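Local coordinates for protein AlkD2 (Streptococcus mutans, PDB 6M9M) that is of unknown function but binds inosine-5'-monophosphate and belongs to the HEAT-like repeat family of DNA glycosylases, at residues Y104-L108 and R136-K140; R131-N135 and D171-F176; A27-Y31 and F60-L65. All coordinates share one frame; numbering follows the deposited sequence.

Starting from the N terminus, contact 3 comes first: A27-Y31 on helix 21-32 is met again by F60-L65 on helix 52-65, closing a loop that holds helix 36-47. Contacts 1 and 2 follow further along the chain, contact 3 having closed before either opens. They cross, since Y104-L108 opens contact 1, R131-N135 then opens contact 2, R136-K140 closes contact 1 and D171-F176 closes contact 2. The loop between helices 120-129 and 143-151 thus serves both, reaching back to the turn before helix 108-115 and forward to D171-F176 on helix 159-175. Contact 3 touches neither, its centre about 22 Å from that of contact 1.

Contact 1 (Y104-L108 and R136-K140); sequences YKKAL and RPYFK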
loop_
_atom_site.group_PDB
_atom_site.type_symbol
_atom_site.label_atom_id
_atom_site.label_comp_id
_atom_site.label_asym_id
_atom_site.label_seq_id
_atom_site.Cartn_x
_atom_site.Cartn_y
_atom_site.Cartn_z
ATOM N N TYR A 104 4.073 -12.263 5.679
ATOM C CA TYR A 104 4.248 -11.967 4.261
ATOM C C TYR A 104 4.133 -13.213 3.389
ATOM O O TYR A 104 3.497 -13.168 2.330
ATOM C CB TYR A 104 5.541 -11.176 4.022
ATOM C CG TYR A 104 5.431 -9.768 4.563
ATOM C CD1 TYR A 104 4.901 -8.743 3.792
ATOM C CD2 TYR A 104 5.824 -9.470 5.852
ATOM C CE1 TYR A 104 4.763 -7.476 4.297
ATOM C CE2 TYR A 104 5.689 -8.191 6.369
ATOM C CZ TYR A 104 5.153 -7.204 5.586
ATOM O OH TYR A 104 5.019 -5.934 6.116
ATOM N N LYS A 105 4.732 -14.330 3.800
ATOM C CA LYS A 105 4.594 -15.554 3.019
ATOM C C LYS A 105 3.138 -15.992 2.935
ATOM O O LYS A 105 2.653 -16.339 1.851
ATOM C CB LYS A 105 5.470 -16.667 3.580
ATOM C CG LYS A 105 5.472 -17.955 2.723
ATOM C CD LYS A 105 6.442 -18.965 3.309
ATOM C CE LYS A 105 6.478 -20.264 2.519
ATOM N NZ LYS A 105 5.199 -21.017 2.582
ATOM N N LYS A 106 2.415 -15.960 4.058
ATOM C CA LYS A 106 1.010 -16.346 4.045
ATOM C C LYS A 106 0.153 -15.379 3.244
ATOM O O LYS A 106 -0.907 -15.774 2.755
ATOM C CB LYS A 106 0.485 -16.499 5.468
ATOM C CG LYS A 106 1.003 -17.751 6.171
ATOM C CD LYS A 106 0.485 -17.854 7.598
ATOM C CE LYS A 106 0.910 -19.161 8.254
ATOM N NZ LYS A 106 0.242 -19.409 9.555
ATOM N N ALA A 107 0.604 -14.140 3.078
ATOM C CA ALA A 107 -0.128 -13.115 2.355
ATOM C C ALA A 107 0.065 -13.172 0.843
ATOM O O ALA A 107 -0.612 -12.425 0.131
ATOM C CB ALA A 107 0.320 -11.731 2.837
ATOM N N LEU A 108 0.941 -14.031 0.322
ATOM C CA LEU A 108 1.268 -13.987 -1.099
ATOM C C LEU A 108 0.040 -14.050 -2.009
ATOM O O LEU A 108 -0.003 -13.296 -2.998
ATOM C CB LEU A 108 2.255 -15.099 -1.475
ATOM C CG LEU A 108 3.659 -14.953 -0.887
ATOM C CD1 LEU A 108 4.445 -16.218 -1.228
ATOM C CD2 LEU A 108 4.374 -13.732 -1.424
ATOM N N ARG A 136 11.240 -6.773 4.130
ATOM C CA ARG A 136 10.202 -7.500 4.848
ATOM C C ARG A 136 10.533 -8.976 4.919
ATOM O O ARG A 136 11.233 -9.504 4.054
ATOM C CB ARG A 136 8.868 -7.300 4.161
ATOM C CG ARG A 136 8.368 -5.889 4.513
ATOM C CD ARG A 136 7.645 -5.280 3.462
ATOM N NE ARG A 136 7.048 -4.028 3.923
ATOM C CZ ARG A 136 7.691 -2.880 4.075
ATOM N NH1 ARG A 136 9.002 -2.806 3.846
ATOM N NH2 ARG A 136 7.015 -1.793 4.424
ATOM N N PRO A 137 10.034 -9.633 5.960
ATOM C CA PRO A 137 10.158 -11.093 6.033
ATOM C C PRO A 137 9.676 -11.764 4.751
ATOM O O PRO A 137 8.824 -11.248 4.020
ATOM C CB PRO A 137 9.288 -11.467 7.240
ATOM C CG PRO A 137 9.273 -10.214 8.096
ATOM C CD PRO A 137 9.310 -9.070 7.117
ATOM N N TYR A 138 10.244 -12.943 4.500
ATOM C CA TYR A 138 10.027 -13.758 3.314
ATOM C C TYR A 138 10.745 -13.171 2.100
ATOM O O TYR A 138 11.600 -13.831 1.499
ATOM C CB TYR A 138 8.552 -14.014 3.005
ATOM C CG TYR A 138 8.441 -14.927 1.802
ATOM C CD1 TYR A 138 8.754 -16.277 1.903
ATOM C CD2 TYR A 138 8.059 -14.432 0.555
ATOM C CE1 TYR A 138 8.683 -17.104 0.818
ATOM C CE2 TYR A 138 7.987 -15.254 -0.540
ATOM C CZ TYR A 138 8.304 -16.595 -0.402
ATOM O OH TYR A 138 8.235 -17.448 -1.475
ATOM N N PHE A 139 10.419 -11.934 1.731
ATOM C CA PHE A 139 11.108 -11.311 0.599
ATOM C C PHE A 139 12.590 -11.087 0.878
ATOM O O PHE A 139 13.415 -11.155 -0.048
ATOM C CB PHE A 139 10.398 -10.019 0.209
ATOM C CG PHE A 139 8.993 -10.244 -0.271
ATOM C CD1 PHE A 139 8.757 -11.006 -1.401
ATOM C CD2 PHE A 139 7.911 -9.747 0.424
ATOM C CE1 PHE A 139 7.464 -11.255 -1.833
ATOM C CE2 PHE A 139 6.622 -9.988 -0.005
ATOM C CZ PHE A 139 6.405 -10.735 -1.132
ATOM N N LYS A 140 12.957 -10.825 2.134
ATOM C CA LYS A 140 14.361 -10.619 2.464
ATOM C C LYS A 140 15.166 -11.876 2.170
ATOM O O LYS A 140 16.297 -11.800 1.672
ATOM C CB LYS A 140 14.489 -10.229 3.936
ATOM C CG LYS A 140 15.922 -10.149 4.428
ATOM C CD LYS A 140 16.041 -9.408 5.757
ATOM C CE LYS A 140 15.188 -10.003 6.865
ATOM N NZ LYS A 140 13.835 -9.369 6.986
#
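Y104 lays its phenol ring against R136 and P137, burying more surface here than any other residue of the two segments. The aliphatic root of R136 covers one ring face: CB sits 3.9 Å from the centroid of the Y104 ring, 7° off the normal, a CH-pi contact almost over the centre. Beside it, P137 CD lies 3.7 Å from Y104 CD2. An arginine suits this place because its methylenes can pave an aromatic face while its charged end goes on to a polar partner; the guanidinium plane stands 78° from the ring, and D96 of helix 85-102 takes both a salt bridge from R136 NH2 and a hydrogen bond with Y104 OH.

Y138 is the second large contributor. With its CG anti to the backbone N (chi1 -177°), its ring extends alongside the turn, where K105 CA lies over one face. In one conformer of K105, CG is 4.2 Å from the centroid of the Y138 ring, an off-centre CH-pi contact, while the chain end leads away. L108 then spreads its two methyls between two rings: CD1 comes 3.7 Å from Y138 CE2, and CD2 comes 3.6 Å from F139 CZ. F139 in turn meets W133 edge-to-face. Here a type I beta turn, K105 to L108, leading into helix 108-115 packs against the loop before helix 143-151, joining two interhelical connections of the HEAT-like repeat fold.

Contact 2 (R131-N135 and D171-F176); sequences RIWTN and DISKKF
The backbones of R131-N135, which ends in a short 3-10 segment and has a cis peptide before I132, and of D171-F176, on helix 159-175, come nearest at I132 and D171, whose CA atoms are 6.1 Å apart. R131 grips D171 side-on with two nitrogens. Its NE reaches D171 OD2 at 2.8 Å, and its NH2 reaches D171 OD1 at 3.0 Å, both bonds nearly straight at 175°. Each oxygen is met on its syn side, with the carboxylate turned 23° from the guanidinium plane. The bend at chi3 (65°) swings the guanidinium edge to the acid, while E128 takes NH1 in a second salt bridge. A water accepts from W133 N and donates to D171 OD2, tying the carboxylate to the start of the 3-10 segment.

T134, small and branched, fits between two larger groups: its OG1 lies 3.6 Å from I172 CG1, and its CB lies 3.6 Å from F176 CE2. At the exposed end, K175 NZ donates to N135 OD1 at 3.3 Å, and a water joins the same amine to T134 O. A bidentate salt bridge and a packed centre round T134 thus dock an interhelical loop on a helix of the HEAT-like repeat fold.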
loop_
_atom_site.group_PDB
_atom_site.type_symbol
_atom_site.label_atom_id
_atom_site.label_comp_id
_atom_site.label_asym_id
_atom_site.label_seq_id
_atom_site.Cartn_x
_atom_site.Cartn_y
_atom_site.Cartn_z
ATOM N N ARG A 131 7.183 -1.400 -0.078
ATOM C CA ARG A 131 8.546 -0.873 -0.187
ATOM C C ARG A 131 9.104 -0.602 1.211
ATOM O O ARG A 131 8.388 -0.096 2.087
ATOM C CB ARG A 131 8.528 0.432 -0.981
ATOM C CG ARG A 131 8.174 0.268 -2.461
ATOM C CD ARG A 131 8.118 1.616 -3.171
ATOM N NE ARG A 131 9.442 2.222 -3.179
ATOM C CZ ARG A 131 9.688 3.479 -3.493
ATOM N NH1 ARG A 131 8.691 4.272 -3.855
ATOM N NH2 ARG A 131 10.932 3.927 -3.461
ATOM N N ILE A 132 10.375 -0.942 1.451
ATOM C CA ILE A 132 11.279 -1.682 0.570
ATOM C C ILE A 132 10.960 -3.169 0.684
ATOM O O ILE A 132 10.987 -3.733 1.784
ATOM C CB ILE A 132 12.740 -1.380 0.983
ATOM C CG1 ILE A 132 13.021 0.110 0.787
ATOM C CG2 ILE A 132 13.687 -2.279 0.219
ATOM C CD1 ILE A 132 14.349 0.603 1.381
ATOM N N TRP A 133 10.634 -3.824 -0.432
ATOM C CA TRP A 133 10.057 -5.163 -0.341
ATOM C C TRP A 133 11.020 -6.131 0.339
ATOM O O TRP A 133 10.606 -6.956 1.152
ATOM C CB TRP A 133 9.699 -5.714 -1.715
ATOM C CG TRP A 133 8.440 -5.233 -2.370
ATOM C CD1 TRP A 133 8.070 -3.938 -2.646
ATOM C CD2 TRP A 133 7.408 -6.067 -2.899
ATOM N NE1 TRP A 133 6.860 -3.927 -3.318
ATOM C CE2 TRP A 133 6.431 -5.223 -3.466
ATOM C CE3 TRP A 133 7.208 -7.451 -2.942
ATOM C CZ2 TRP A 133 5.291 -5.716 -4.075
ATOM C CZ3 TRP A 133 6.068 -7.939 -3.545
ATOM C CH2 TRP A 133 5.124 -7.067 -4.106
ATOM N N THR A 134 12.308 -6.045 0.010
ATOM C CA THR A 134 13.303 -6.980 0.519
ATOM C C THR A 134 13.767 -6.657 1.935
ATOM O O THR A 134 14.633 -7.361 2.447
ATOM C CB THR A 134 14.465 -7.073 -0.464
ATOM O OG1 THR A 134 14.870 -5.760 -0.859
ATOM C CG2 THR A 134 14.051 -7.851 -1.691
ATOM N N ASN A 135 13.191 -5.645 2.584
ATOM C CA ASN A 135 13.301 -5.486 4.029
ATOM C C ASN A 135 12.214 -6.235 4.796
ATOM O O ASN A 135 12.276 -6.308 6.023
ATOM C CB ASN A 135 13.249 -4.006 4.415
ATOM C CG ASN A 135 14.533 -3.277 4.108
ATOM O OD1 ASN A 135 15.547 -3.884 3.797
ATOM N ND2 ASN A 135 14.492 -1.969 4.206
ATOM N N ASP A 171 14.830 0.412 -5.191
ATOM C CA ASP A 171 15.138 0.101 -3.799
ATOM C C ASP A 171 15.947 -1.197 -3.710
ATOM O O ASP A 171 16.974 -1.285 -3.018
ATOM C CB ASP A 171 13.863 -0.196 -2.989
ATOM C CG ASP A 171 12.879 0.958 -2.849
ATOM O OD1 ASP A 171 13.242 2.148 -2.841
ATOM O OD2 ASP A 171 11.683 0.613 -2.626
ATOM N N ILE A 172 15.437 -2.247 -4.365
ATOM C CA ILE A 172 16.018 -3.582 -4.256
ATOM C C ILE A 172 17.413 -3.605 -4.849
ATOM O O ILE A 172 18.293 -4.315 -4.346
ATOM C CB ILE A 172 15.066 -4.611 -4.905
ATOM C CG1 ILE A 172 13.743 -4.662 -4.144
ATOM C CG2 ILE A 172 15.696 -5.995 -4.945
ATOM C CD1 ILE A 172 12.659 -5.432 -4.873
ATOM N N SER A 173 17.641 -2.834 -5.912
ATOM C CA SER A 173 18.924 -2.847 -6.594
ATOM C C SER A 173 20.071 -2.404 -5.702
ATOM O O SER A 173 21.222 -2.768 -5.977
ATOM C CB SER A 173 18.884 -1.924 -7.812
ATOM O OG SER A 173 18.964 -0.559 -7.428
ATOM N N LYS A 174 19.790 -1.643 -4.639
ATOM C CA LYS A 174 20.854 -1.125 -3.787
ATOM C C LYS A 174 21.421 -2.207 -2.892
ATOM O O LYS A 174 22.587 -2.139 -2.508
ATOM C CB LYS A 174 20.332 0.045 -2.956
ATOM C CG LYS A 174 19.971 1.232 -3.835
ATOM C CD LYS A 174 19.038 2.185 -3.120
ATOM C CE LYS A 174 18.587 3.287 -4.026
ATOM N NZ LYS A 174 17.626 4.224 -3.409
ATOM N N LYS A 175 20.618 -3.215 -2.559
ATOM C CA LYS A 175 21.085 -4.317 -1.734
ATOM C C LYS A 175 21.260 -5.610 -2.513
ATOM O O LYS A 175 22.053 -6.464 -2.090
ATOM C CB LYS A 175 20.106 -4.515 -0.571
ATOM C CG LYS A 175 20.670 -5.106 0.681
ATOM C CD LYS A 175 19.644 -5.142 1.767
ATOM C CE LYS A 175 19.500 -3.828 2.494
ATOM N NZ LYS A 175 18.806 -4.144 3.776
ATOM N N PHE A 176 20.598 -5.753 -3.660
ATOM C CA PHE A 176 20.692 -6.955 -4.489
ATOM C C PHE A 176 20.985 -6.546 -5.927
ATOM O O PHE A 176 20.208 -6.826 -6.853
ATOM C CB PHE A 176 19.404 -7.769 -4.399
ATOM C CG PHE A 176 19.073 -8.218 -3.009
ATOM C CD1 PHE A 176 19.591 -9.405 -2.506
ATOM C CD2 PHE A 176 18.265 -7.451 -2.190
ATOM C CE1 PHE A 176 19.277 -9.820 -1.226
ATOM C CE2 PHE A 176 17.978 -7.851 -0.907
ATOM C CZ PHE A 176 18.476 -9.040 -0.425
HETATM O O HOH W 1 11.023 -2.088 -2.826
HETATM O O HOH W 2 17.083 -6.660 3.842
#

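Contact 3 (A27-Y31 and F60-L65); sequences ALTDY and FLFGYL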
loop_
_atom_site.group_PDB
_atom_site.type_symbol
_atom_site.label_atom_id
_atom_site.label_comp_id
_atom_site.label_asym_id
_atom_site.label_seq_id
_atom_site.Cartn_x
_atom_site.Cartn_y
_atom_site.Cartn_z
ATOM N N ALA A 27 -5.791 6.054 15.633
ATOM C CA ALA A 27 -6.371 4.789 15.204
ATOM C C ALA A 27 -5.808 3.617 16.004
ATOM O O ALA A 27 -6.558 2.723 16.424
ATOM C CB ALA A 27 -6.120 4.590 13.710
ATOM N N LEU A 28 -4.490 3.584 16.215
ATOM C CA LEU A 28 -3.899 2.484 16.972
ATOM C C LEU A 28 -4.470 2.426 18.383
ATOM O O LEU A 28 -4.824 1.351 18.873
ATOM C CB LEU A 28 -2.383 2.611 16.992
ATOM C CG LEU A 28 -1.658 1.422 17.639
ATOM C CD1 LEU A 28 -2.067 0.079 17.036
ATOM C CD2 LEU A 28 -0.167 1.643 17.471
ATOM N N THR A 29 -4.546 3.577 19.063
ATOM C CA THR A 29 -5.113 3.627 20.405
ATOM C C THR A 29 -6.543 3.112 20.422
ATOM O O THR A 29 -6.916 2.301 21.278
ATOM C CB THR A 29 -5.069 5.065 20.921
ATOM O OG1 THR A 29 -3.704 5.478 21.040
ATOM C CG2 THR A 29 -5.753 5.182 22.281
ATOM N N ASP A 30 -7.363 3.577 19.482
ATOM C CA ASP A 30 -8.772 3.193 19.490
ATOM C C ASP A 30 -8.949 1.718 19.146
ATOM O O ASP A 30 -9.800 1.040 19.727
ATOM C CB ASP A 30 -9.555 4.094 18.534
ATOM C CG ASP A 30 -9.636 5.542 19.013
ATOM O OD1 ASP A 30 -9.393 5.800 20.216
ATOM O OD2 ASP A 30 -9.960 6.418 18.183
ATOM N N TYR A 31 -8.137 1.199 18.227
ATOM C CA TYR A 31 -8.172 -0.222 17.912
ATOM C C TYR A 31 -7.836 -1.077 19.129
ATOM O O TYR A 31 -8.467 -2.115 19.363
ATOM C CB TYR A 31 -7.197 -0.499 16.762
ATOM C CG TYR A 31 -7.048 -1.961 16.460
ATOM C CD1 TYR A 31 -8.045 -2.650 15.789
ATOM C CD2 TYR A 31 -5.917 -2.662 16.863
ATOM C CE1 TYR A 31 -7.923 -3.992 15.520
ATOM C CE2 TYR A 31 -5.795 -4.020 16.603
ATOM C CZ TYR A 31 -6.793 -4.678 15.916
ATOM O OH TYR A 31 -6.678 -6.030 15.653
ATOM N N PHE A 60 -6.401 3.583 8.458
ATOM C CA PHE A 60 -5.525 2.927 9.426
ATOM C C PHE A 60 -6.302 1.876 10.224
ATOM O O PHE A 60 -5.806 0.768 10.461
ATOM C CB PHE A 60 -4.841 3.933 10.368
ATOM C CG PHE A 60 -3.674 4.674 9.750
ATOM C CD1 PHE A 60 -2.544 3.986 9.339
ATOM C CD2 PHE A 60 -3.690 6.053 9.618
ATOM C CE1 PHE A 60 -1.463 4.664 8.779
ATOM C CE2 PHE A 60 -2.610 6.729 9.068
ATOM C CZ PHE A 60 -1.494 6.034 8.653
ATOM N N LEU A 61 -7.517 2.214 10.679
ATOM C CA LEU A 61 -8.340 1.223 11.373
ATOM C C LEU A 61 -8.608 -0.003 10.505
ATOM O O LEU A 61 -8.502 -1.140 10.972
ATOM C CB LEU A 61 -9.659 1.829 11.842
ATOM C CG LEU A 61 -9.651 2.791 13.026
ATOM C CD1 LEU A 61 -11.097 3.232 13.288
ATOM C CD2 LEU A 61 -9.053 2.140 14.253
ATOM N N PHE A 62 -8.965 0.206 9.233
ATOM C CA PHE A 62 -9.187 -0.926 8.347
ATOM C C PHE A 62 -7.951 -1.828 8.317
ATOM O O PHE A 62 -8.063 -3.053 8.373
ATOM C CB PHE A 62 -9.510 -0.475 6.914
ATOM C CG PHE A 62 -10.861 0.194 6.728
ATOM C CD1 PHE A 62 -11.998 -0.183 7.452
ATOM C CD2 PHE A 62 -11.003 1.190 5.768
ATOM C CE1 PHE A 62 -13.236 0.444 7.213
ATOM C CE2 PHE A 62 -12.212 1.812 5.549
ATOM C CZ PHE A 62 -13.328 1.450 6.270
ATOM N N GLY A 63 -6.755 -1.232 8.207
ATOM C CA GLY A 63 -5.541 -2.025 8.253
ATOM C C GLY A 63 -5.440 -2.892 9.491
ATOM O O GLY A 63 -5.110 -4.083 9.420
ATOM N N TYR A 64 -5.716 -2.306 10.662
ATOM C CA TYR A 64 -5.648 -3.086 11.895
ATOM C C TYR A 64 -6.711 -4.183 11.947
ATOM O O TYR A 64 -6.507 -5.210 12.604
ATOM C CB TYR A 64 -5.774 -2.170 13.120
ATOM C CG TYR A 64 -4.752 -1.057 13.163
ATOM C CD1 TYR A 64 -3.429 -1.274 12.825
ATOM C CD2 TYR A 64 -5.134 0.232 13.491
ATOM C CE1 TYR A 64 -2.514 -0.223 12.811
ATOM C CE2 TYR A 64 -4.238 1.269 13.511
ATOM C CZ TYR A 64 -2.934 1.054 13.171
ATOM O OH TYR A 64 -2.074 2.127 13.180
ATOM N N LEU A 65 -7.845 -3.970 11.283
ATOM C CA LEU A 65 -8.997 -4.862 11.290
ATOM C C LEU A 65 -9.004 -5.855 10.134
ATOM O O LEU A 65 -9.951 -6.652 10.017
ATOM C CB LEU A 65 -10.266 -4.021 11.173
ATOM C CG LEU A 65 -10.637 -3.121 12.343
ATOM C CD1 LEU A 65 -11.656 -2.108 11.834
ATOM C CD2 LEU A 65 -11.176 -3.926 13.518
#
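Y31 and Y64 meet obliquely, their ring planes 39° apart and their centroids separated by 5.5 Å. What lies over the Y31 ring is the methylene of its partner: Y64 CB stands 3.5 Å from the centroid of the Y31 ring, almost over the centre, a close CH-pi contact. A first torsion of 174° carries the phenol of Y31 toward helix 52-65, and L65 CD2 meets the ring edge near its plane, 3.8 Å from Y31 CE1.

The Y64 ring lies against the backbone of A27 and L28, its CE2 3.6 Å from L28 N. L28 CD1 covers one face, 4.3 Å from the centroid of the Y64 ring, while F60 O, one turn earlier in its own helix, lies above the opposite face. The small A27 lets the helices draw near at this level: its CB touches F60 CB at 3.6 Å, and L61 CD2 packs alongside. The axes of segments 27-31 and 60-65 approach to 9.4 Å and cross at -44°.

The chemistry is that of a buried apolar interface in which tyrosines supply broad faces for packing, while K101, a lysine from helix 85-102, gives Y64 O, and weakly Y31 OH, a hydrogen-bonding partner.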